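Local coordinates for protein polyhedrin (Uranotaenia sapphirina cypovirus, PDB 4ZQX) that forms the crystalline matrix of cypovirus occlusion bodies, packing as trimers into polyhedra, and probably binds ATP, at the interface of chains A and B. Coordinates in Å, arbitrary orientation; residue numbers count along the deposited sequence, not the author numbering. Chains: chain A/B, Polyhedrin.

Contact 1 and contact 2 belong to the same interface between chains A and B, and the centres of their C-alpha atoms lie about 24 Å apart. They share no residue. In contact 1, chain B offers the first turns of helix 72-83 to strands 64-65, 68-69 and 207-211 of chain A. In contact 2, chain B offers mainly a loop isoleucine to loops of chain A and the end of helix 194-200. The chains therefore meet through unlike surfaces. Such a head-to-tail join suits the three-copy deposited assembly, in which each subunit can offer both surfaces.

Contact 1: the interface of chains A and B. Residues chain A 64, 69, 210; chain B 72-73, 76.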
loop_
_atom_site.group_PDB
_atom_site.type_symbol
_atom_site.label_atom_id
_atom_site.label_comp_id
_atom_site.label_asym_id
_atom_site.label_seq_id
_atom_site.Cartn_x
_atom_site.Cartn_y
_atom_site.Cartn_z
ATOM N N ILE A 64 -5.272 21.604 -1.492
ATOM C CA ILE A 64 -5.463 22.387 -2.710
ATOM C C ILE A 64 -5.129 23.840 -2.429
ATOM O O ILE A 64 -5.627 24.426 -1.458
ATOM C CB ILE A 64 -6.910 22.253 -3.219
ATOM C CG1 ILE A 64 -7.312 20.775 -3.270
ATOM C CG2 ILE A 64 -7.081 22.910 -4.592
ATOM C CD1 ILE A 64 -6.344 19.862 -4.041
ATOM N N GLN A 69 -2.699 20.951 -6.567
ATOM C CA GLN A 69 -2.503 20.069 -5.426
ATOM C C GLN A 69 -1.106 20.239 -4.863
ATOM O O GLN A 69 -0.122 20.200 -5.602
ATOM C CB GLN A 69 -2.731 18.612 -5.812
ATOM C CG GLN A 69 -2.747 17.700 -4.609
ATOM C CD GLN A 69 -3.074 16.272 -4.965
ATOM O OE1 GLN A 69 -3.274 15.936 -6.135
ATOM N NE2 GLN A 69 -3.141 15.414 -3.948
ATOM N N TRP A 210 -12.326 14.930 -3.846
ATOM C CA TRP A 210 -12.333 16.277 -3.290
ATOM C C TRP A 210 -13.633 16.955 -3.681
ATOM O O TRP A 210 -14.049 16.861 -4.829
ATOM C CB TRP A 210 -11.199 17.100 -3.894
ATOM C CG TRP A 210 -9.820 16.696 -3.491
ATOM C CD1 TRP A 210 -9.027 17.321 -2.579
ATOM C CD2 TRP A 210 -9.060 15.597 -4.002
ATOM N NE1 TRP A 210 -7.818 16.677 -2.481
ATOM C CE2 TRP A 210 -7.813 15.613 -3.347
ATOM C CE3 TRP A 210 -9.313 14.600 -4.944
ATOM C CZ2 TRP A 210 -6.821 14.672 -3.598
ATOM C CZ3 TRP A 210 -8.316 13.654 -5.196
ATOM C CH2 TRP A 210 -7.082 13.705 -4.525
ATOM N N GLU B 72 -3.147 13.795 -8.812
ATOM C CA GLU B 72 -4.320 12.949 -8.596
ATOM C C GLU B 72 -5.590 13.792 -8.559
ATOM O O GLU B 72 -6.624 13.364 -9.033
ATOM C CB GLU B 72 -4.194 12.119 -7.316
ATOM C CG GLU B 72 -5.376 11.179 -7.106
ATOM C CD GLU B 72 -5.244 10.272 -5.904
ATOM O OE1 GLU B 72 -4.379 10.519 -5.032
ATOM O OE2 GLU B 72 -6.030 9.307 -5.832
ATOM N N TYR B 73 -5.502 14.985 -7.995
ATOM C CA TYR B 73 -6.645 15.896 -7.919
ATOM C C TYR B 73 -7.219 16.200 -9.307
ATOM O O TYR B 73 -8.429 16.082 -9.546
ATOM C CB TYR B 73 -6.204 17.200 -7.234
ATOM C CG TYR B 73 -7.220 18.309 -7.228
ATOM C CD1 TYR B 73 -8.329 18.255 -6.405
ATOM C CD2 TYR B 73 -7.048 19.429 -8.019
ATOM C CE1 TYR B 73 -9.244 19.276 -6.375
ATOM C CE2 TYR B 73 -7.953 20.450 -8.003
ATOM C CZ TYR B 73 -9.053 20.367 -7.180
ATOM O OH TYR B 73 -9.971 21.386 -7.159
ATOM N N GLN B 76 -8.585 12.871 -10.988
ATOM C CA GLN B 76 -9.830 12.402 -10.401
ATOM C C GLN B 76 -10.972 13.316 -10.817
ATOM O O GLN B 76 -12.098 12.852 -11.019
ATOM C CB GLN B 76 -9.745 12.329 -8.883
ATOM C CG GLN B 76 -10.973 11.676 -8.225
ATOM C CD GLN B 76 -11.173 10.235 -8.658
ATOM O OE1 GLN B 76 -10.227 9.447 -8.702
ATOM N NE2 GLN B 76 -12.409 9.884 -8.982
HETATM O O HOH W 1 -3.383 12.608 -3.802
#
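The ring of B:Tyr73 and the indole of A:Trp210 stand almost perpendicular, with planes 86° apart. The tyrosine comes edge-on over one face of the indole. Its CD1 sits 3.6 Å from CG of A:Trp210, nearer the five-membered ring. CB of A:Trp210 lies at the edge of the tyrosine ring, in its plane. One face of that ring takes the methyl CD1 of A:Ile64, 3.7 Å from the ring centroid, in a CH-pi contact. The ring is thus held at both a face and an edge. CG of B:Tyr73 is anti to the backbone N (chi1 173°), which sends the ring away from helix 72-83 to meet chain A.

The far end of the indole reaches the helix. Its CH2 packs 4.0 Å from CG of B:Glu72, and CZ3 lies near CB of B:Gln76.

A:Gln69 adds the polar part. Its chain is extended, so the amide reaches the start of the helix. The amide oxygen OE1 accepts a hydrogen bond from the backbone N of B:Tyr73 at 3.1 Å. The donor lies above the carbonyl plane, 36° out of it. This N-H belongs to the first turn of the helix, so the glutamine may act as a helix cap from the other chain.

The other branch of the amide uses water. NE2 of A:Gln69 is 2.8 Å from water 1, which also lies at the indole edge, in its plane. Water 1 in turn hydrogen-bonds the carboxylate oxygen OE1 of B:Glu72 at 2.6 Å.

Contact 2: the interface of chains A and B. Residues chain A 24, 26, 48, 200, 203-204; chain B 120, 124, 137-138, 175.
B:Ile138 is the apolar centre, and its branches meet different parts of chain A. CG1 lies across the carboxylate of A:Asp24, 3.6 Å from CG. The terminal methyl CD1 meets CG of A:Pro48 at 3.8 Å and also packs on CA of A:Gly200. The other methyl, CG2, touches CG2 of A:Val204 at 3.7 Å. CG1 stands between the backbone N and the carbonyl carbon (chi1 68°), which turns one branch to the aspartate and proline and the other to the valine.

The backbone beside this side chain carries the polar link. N of B:Ile138 donates to the main-chain O of A:Asp24 at 2.9 Å.

Within chain B, the guanidinium of B:Arg120 ties two stretches of backbone together. NE and NH2 grip O of B:Gly124 side-on. NH1 donates to O of B:Arg137 at 2.9 Å, with that oxygen in the guanidinium plane. B:Arg137 bends back so that its NE bonds O of B:Ile138 at 2.8 Å. These bonds probably steady the isoleucine. On the other side, OG1 of A:Thr203 donates to O of A:Gly200.

At the rim, A:Asn26 and B:Arg120 approach tip to tip, their flat ends 65° apart, without a hydrogen bond.

B:Ile138 sits in a loop after the 3-10 helix 133-135. Chain A receives it with the loops holding A:Asp24, A:Pro48 and A:Val204 and the end of helix 194-200.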
loop_
_atom_site.group_PDB
_atom_site.type_symbol
_atom_site.label_atom_id
_atom_site.label_comp_id
_atom_site.label_asym_id
_atom_site.label_seq_id
_atom_site.Cartn_x
_atom_site.Cartn_y
_atom_site.Cartn_z
ATOM N N ASP A 24 -17.289 -13.158 -0.085
ATOM C CA ASP A 24 -16.621 -12.310 -1.082
ATOM C C ASP A 24 -17.364 -10.999 -1.403
ATOM O O ASP A 24 -16.942 -10.253 -2.291
ATOM C CB ASP A 24 -16.282 -13.078 -2.377
ATOM C CG ASP A 24 -14.841 -13.605 -2.408
ATOM O OD1 ASP A 24 -14.056 -13.393 -1.444
ATOM O OD2 ASP A 24 -14.510 -14.241 -3.427
ATOM N N ASN A 26 -18.135 -7.198 -0.420
ATOM C CA ASN A 26 -17.392 -6.214 0.347
ATOM C C ASN A 26 -18.168 -5.559 1.485
ATOM O O ASN A 26 -19.333 -5.216 1.339
ATOM C CB ASN A 26 -16.895 -5.102 -0.577
ATOM C CG ASN A 26 -15.694 -5.501 -1.381
ATOM O OD1 ASN A 26 -14.850 -6.266 -0.925
ATOM N ND2 ASN A 26 -15.603 -4.979 -2.592
ATOM N N PRO A 48 -13.899 -7.842 1.708
ATOM C CA PRO A 48 -14.908 -8.721 2.311
ATOM C C PRO A 48 -14.538 -9.219 3.696
ATOM O O PRO A 48 -15.434 -9.653 4.405
ATOM C CB PRO A 48 -14.962 -9.918 1.332
ATOM C CG PRO A 48 -14.353 -9.405 0.057
ATOM C CD PRO A 48 -13.268 -8.472 0.536
ATOM N N GLY A 200 -7.695 -12.751 -0.755
ATOM C CA GLY A 200 -8.657 -11.678 -0.962
ATOM C C GLY A 200 -8.394 -10.392 -0.188
ATOM O O GLY A 200 -8.996 -9.359 -0.467
ATOM N N THR A 203 -7.248 -6.231 -1.861
ATOM C CA THR A 203 -7.314 -6.381 -3.312
ATOM C C THR A 203 -8.248 -5.378 -4.011
ATOM O O THR A 203 -8.429 -5.458 -5.228
ATOM C CB THR A 203 -7.748 -7.815 -3.692
ATOM O OG1 THR A 203 -9.006 -8.102 -3.088
ATOM C CG2 THR A 203 -6.745 -8.840 -3.188
ATOM N N VAL A 204 -8.827 -4.436 -3.265
ATOM C CA VAL A 204 -9.766 -3.491 -3.852
ATOM C C VAL A 204 -9.126 -2.102 -3.946
ATOM O O VAL A 204 -8.575 -1.598 -2.961
ATOM C CB VAL A 204 -11.068 -3.414 -3.035
ATOM C CG1 VAL A 204 -12.092 -2.540 -3.751
ATOM C CG2 VAL A 204 -11.623 -4.835 -2.773
ATOM N N ARG B 120 -12.729 -3.167 -12.893
ATOM C CA ARG B 120 -13.722 -2.579 -11.989
ATOM C C ARG B 120 -14.033 -1.150 -12.407
ATOM O O ARG B 120 -13.395 -0.623 -13.297
ATOM C CB ARG B 120 -13.226 -2.619 -10.534
ATOM C CG ARG B 120 -12.878 -4.039 -10.060
ATOM C CD ARG B 120 -12.289 -4.072 -8.672
ATOM N NE ARG B 120 -13.248 -3.714 -7.623
ATOM C CZ ARG B 120 -14.109 -4.559 -7.062
ATOM N NH1 ARG B 120 -14.164 -5.833 -7.450
ATOM N NH2 ARG B 120 -14.922 -4.132 -6.099
ATOM N N GLY B 124 -13.753 2.114 -8.140
ATOM C CA GLY B 124 -13.317 0.871 -7.529
ATOM C C GLY B 124 -14.410 -0.138 -7.222
ATOM O O GLY B 124 -14.137 -1.172 -6.613
ATOM N N ARG B 137 -18.425 -6.586 -4.789
ATOM C CA ARG B 137 -17.841 -7.860 -4.373
ATOM C C ARG B 137 -16.512 -8.049 -5.091
ATOM O O ARG B 137 -16.162 -7.244 -5.948
ATOM C CB ARG B 137 -18.804 -9.031 -4.648
ATOM C CG ARG B 137 -19.393 -9.086 -6.055
ATOM C CD ARG B 137 -18.510 -9.818 -7.065
ATOM N NE ARG B 137 -18.181 -11.177 -6.627
ATOM C CZ ARG B 137 -18.981 -12.233 -6.737
ATOM N NH1 ARG B 137 -20.183 -12.131 -7.298
ATOM N NH2 ARG B 137 -18.571 -13.408 -6.278
ATOM N N ILE B 138 -15.768 -9.090 -4.731
ATOM C CA ILE B 138 -14.509 -9.386 -5.406
ATOM C C ILE B 138 -14.630 -10.761 -6.073
ATOM O O ILE B 138 -15.560 -11.532 -5.793
ATOM C CB ILE B 138 -13.285 -9.345 -4.458
ATOM C CG1 ILE B 138 -13.310 -10.495 -3.447
ATOM C CG2 ILE B 138 -13.228 -7.997 -3.741
ATOM C CD1 ILE B 138 -11.997 -10.654 -2.673
ATOM N N ALA B 175 -8.091 -4.909 -10.435
ATOM C CA ALA B 175 -7.667 -5.808 -9.361
ATOM C C ALA B 175 -7.283 -7.159 -9.944
ATOM O O ALA B 175 -8.123 -7.860 -10.502
ATOM C CB ALA B 175 -8.765 -5.981 -8.340
#